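PDB 3AII: glutamate--tRNA ligase from Methanothermobacter thermautotrophicus, which probably attaches glutamate to tRNA(Glu) and, as a non-discriminating enzyme, also to tRNA(Gln), first activating the amino acid with ATP and then transferring it to the acceptor end. Local coordinates for residues V190-P195 against C208-L213. Residues are numbered along the deposited sequence; the frame is centred on the assembly and turned at random.
Sequences VCTCRP and CHCRSL. With ZN (zinc ion), chain D.
Two C-X-C pairs, C191-C193 and C208-C210, clamp one zinc ion, a compact example of a metal tying the end of strand 188-191 and the turn after it to the loop between helices 195-203 and 215-224. The sulfur of C210 has two partners, the zinc and the N-H of T192. Its CB lies 3.5 Å from V190 O, near the end of strand 188-191, an oxygen already engaged by R221 of helix 215-224. SG then turns anti to the carbonyl carbon (chi1 -48°) and reaches the zinc, 2.4 Å from ZN. The same sulfur accepts the backbone N-H of T192, with N to C210 SG 3.5 Å and an angle of 160° at the hydrogen. C191 swings its SG anti to its own backbone N (chi1 -178°), where it binds ZN and accepts the N-H of C193, whose N is 3.5 Å from C191 SG. C193 SG and C208 SG supply the other two ligands, and C193 SG rests 3.6 Å from C208 CB; F198 of helix 195-203 packs on C191, C193 and C208. Four cysteine sulfurs in a roughly tetrahedral shell imply a thiolate-rich, probably net-negative centre, whose charge the two N-H...S bonds would partly offset, consistent with a structural rather than catalytic zinc.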
ATOM      1  N   VAL A 190      -4.682 -31.728 -23.538  1.00 19.20           N
ATOM      2  CA  VAL A 190      -6.003 -31.130 -23.364  1.00 15.59           C
ATOM      3  C   VAL A 190      -6.956 -32.127 -22.732  1.00 20.61           C
ATOM      4  O   VAL A 190      -7.258 -33.172 -23.318  1.00 22.46           O
ATOM      5  CB  VAL A 190      -6.592 -30.630 -24.670  1.00 16.25           C
ATOM      6  CG1 VAL A 190      -7.961 -29.989 -24.399  1.00 19.51           C
ATOM      7  CG2 VAL A 190      -5.638 -29.626 -25.327  1.00 19.09           C
ATOM      8  N   CYS A 191      -7.423 -31.793 -21.537  1.00 17.92           N
ATOM      9  CA  CYS A 191      -8.280 -32.687 -20.774  1.00 19.25           C
ATOM     10  C   CYS A 191      -9.725 -32.242 -20.870  1.00 20.12           C
ATOM     11  O   CYS A 191     -10.072 -31.112 -20.512  1.00 23.94           O
ATOM     12  CB  CYS A 191      -7.855 -32.721 -19.316  1.00 19.34           C
ATOM     13  SG  CYS A 191      -8.837 -33.865 -18.324  1.00 24.38           S
ATOM     14  N   THR A 192     -10.564 -33.161 -21.343  1.00 25.72           N
ATOM     15  CA  THR A 192     -11.988 -32.917 -21.509  1.00 32.38           C
ATOM     16  C   THR A 192     -12.807 -33.648 -20.446  1.00 30.05           C
ATOM     17  O   THR A 192     -14.032 -33.693 -20.531  1.00 31.55           O
ATOM     18  CB  THR A 192     -12.462 -33.398 -22.896  1.00 32.91           C
ATOM     19  OG1 THR A 192     -11.997 -34.736 -23.117  1.00 30.47           O
ATOM     20  CG2 THR A 192     -11.910 -32.495 -23.997  1.00 31.61           C
ATOM     21  N   CYS A 193     -12.129 -34.226 -19.456  1.00 26.44           N
ATOM     22  CA  CYS A 193     -12.798 -34.938 -18.362  1.00 26.63           C
ATOM     23  C   CYS A 193     -13.643 -33.998 -17.526  1.00 30.28           C
ATOM     24  O   CYS A 193     -13.336 -32.819 -17.412  1.00 29.19           O
ATOM     25  CB  CYS A 193     -11.777 -35.607 -17.436  1.00 31.30           C
ATOM     26  SG  CYS A 193     -10.849 -36.976 -18.173  1.00 28.42           S
ATOM     27  N   ARG A 194     -14.702 -34.530 -16.928  1.00 31.98           N
ATOM     28  CA  ARG A 194     -15.435 -33.783 -15.919  1.00 28.75           C
ATOM     29  C   ARG A 194     -14.490 -33.605 -14.739  1.00 30.02           C
ATOM     30  O   ARG A 194     -13.883 -34.573 -14.280  1.00 28.02           O
ATOM     31  CB  ARG A 194     -16.687 -34.548 -15.487  1.00 43.02           C
ATOM     32  CG  ARG A 194     -17.577 -34.975 -16.646  1.00 58.94           C
ATOM     33  CD  ARG A 194     -18.137 -33.777 -17.402  1.00 50.34           C
ATOM     34  NE  ARG A 194     -18.449 -34.109 -18.792  1.00 87.58           N
ATOM     35  CZ  ARG A 194     -19.169 -33.344 -19.609  1.00 82.54           C
ATOM     36  NH1 ARG A 194     -19.673 -32.195 -19.176  1.00 67.76           N
ATOM     37  NH2 ARG A 194     -19.395 -33.730 -20.859  1.00 44.92           N
ATOM     38  N   PRO A 195     -14.347 -32.367 -14.254  1.00 25.76           N
ATOM     39  CA  PRO A 195     -13.380 -32.078 -13.192  1.00 27.07           C
ATOM     40  C   PRO A 195     -13.412 -33.028 -11.987  1.00 29.07           C
ATOM     41  O   PRO A 195     -12.343 -33.385 -11.502  1.00 28.87           O
ATOM     42  CB  PRO A 195     -13.734 -30.650 -12.785  1.00 29.31           C
ATOM     43  CG  PRO A 195     -14.231 -30.035 -14.067  1.00 31.23           C
ATOM     44  CD  PRO A 195     -14.964 -31.137 -14.787  1.00 30.33           C
ATOM     45  N   CYS A 208      -5.959 -40.132 -16.700  1.00 35.08           N
ATOM     46  CA  CYS A 208      -7.156 -40.126 -17.521  1.00 33.57           C
ATOM     47  C   CYS A 208      -6.744 -40.491 -18.938  1.00 42.88           C
ATOM     48  O   CYS A 208      -5.553 -40.549 -19.254  1.00 29.43           O
ATOM     49  CB  CYS A 208      -7.846 -38.757 -17.491  1.00 29.86           C
ATOM     50  SG  CYS A 208      -6.955 -37.451 -18.388  1.00 26.81           S
ATOM     51  N   HIS A 209      -7.730 -40.742 -19.788  1.00 25.66           N
ATOM     52  CA  HIS A 209      -7.465 -41.090 -21.177  1.00 28.90           C
ATOM     53  C   HIS A 209      -6.736 -39.977 -21.932  1.00 28.26           C
ATOM     54  O   HIS A 209      -5.917 -40.245 -22.808  1.00 31.07           O
ATOM     55  CB  HIS A 209      -8.777 -41.445 -21.884  1.00 28.95           C
ATOM     56  CG  HIS A 209      -8.652 -41.553 -23.370  1.00 32.48           C
ATOM     57  ND1 HIS A 209      -7.997 -42.598 -23.986  1.00 39.75           N
ATOM     58  CD2 HIS A 209      -9.101 -40.751 -24.363  1.00 32.35           C
ATOM     59  CE1 HIS A 209      -8.045 -42.433 -25.297  1.00 38.59           C
ATOM     60  NE2 HIS A 209      -8.707 -41.319 -25.552  1.00 53.67           N
ATOM     61  N   CYS A 210      -7.034 -38.727 -21.583  1.00 30.51           N
ATOM     62  CA  CYS A 210      -6.504 -37.579 -22.311  1.00 23.12           C
ATOM     63  C   CYS A 210      -4.976 -37.557 -22.234  1.00 21.91           C
ATOM     64  O   CYS A 210      -4.298 -37.079 -23.149  1.00 25.61           O
ATOM     65  CB  CYS A 210      -7.055 -36.277 -21.720  1.00 27.11           C
ATOM     66  SG  CYS A 210      -8.856 -36.256 -21.447  1.00 26.85           S
ATOM     67  N   ARG A 211      -4.452 -38.061 -21.124  1.00 20.73           N
ATOM     68  CA  ARG A 211      -3.021 -38.003 -20.855  1.00 24.71           C
ATOM     69  C   ARG A 211      -2.220 -38.868 -21.821  1.00 33.50           C
ATOM     70  O   ARG A 211      -1.004 -38.713 -21.929  1.00 26.90           O
ATOM     71  CB  ARG A 211      -2.732 -38.435 -19.418  1.00 26.66           C
ATOM     72  CG  ARG A 211      -1.452 -37.851 -18.843  1.00 23.45           C
ATOM     73  CD  ARG A 211      -1.144 -38.459 -17.486  1.00 27.96           C
ATOM     74  NE  ARG A 211      -0.308 -37.593 -16.654  1.00 24.55           N
ATOM     75  CZ  ARG A 211       1.014 -37.695 -16.542  1.00 27.85           C
ATOM     76  NH1 ARG A 211       1.678 -38.629 -17.215  1.00 31.13           N
ATOM     77  NH2 ARG A 211       1.674 -36.862 -15.747  1.00 27.62           N
ATOM     78  N   SER A 212      -2.901 -39.770 -22.527  1.00 28.49           N
ATOM     79  CA  SER A 212      -2.226 -40.679 -23.450  1.00 24.91           C
ATOM     80  C   SER A 212      -2.271 -40.211 -24.903  1.00 30.22           C
ATOM     81  O   SER A 212      -1.677 -40.848 -25.780  1.00 29.09           O
ATOM     82  CB  SER A 212      -2.823 -42.092 -23.349  1.00 33.91           C
ATOM     83  OG  SER A 212      -4.142 -42.125 -23.873  1.00 31.38           O
ATOM     84  N   LEU A 213      -2.980 -39.119 -25.170  1.00 25.19           N
ATOM     85  CA  LEU A 213      -3.103 -38.622 -26.540  1.00 21.97           C
ATOM     86  C   LEU A 213      -1.757 -38.173 -27.093  1.00 24.84           C
ATOM     87  O   LEU A 213      -0.878 -37.729 -26.343  1.00 28.68           O
ATOM     88  CB  LEU A 213      -4.096 -37.454 -26.620  1.00 25.70           C
ATOM     89  CG  LEU A 213      -5.519 -37.754 -26.150  1.00 36.71           C
ATOM     90  CD1 LEU A 213      -6.368 -36.494 -26.222  1.00 42.39           C
ATOM     91  CD2 LEU A 213      -6.127 -38.859 -26.990  1.00 36.57           C
TER
HETATM   92 ZN    ZN D1001      -8.843 -36.092 -19.082  1.00 27.33          ZN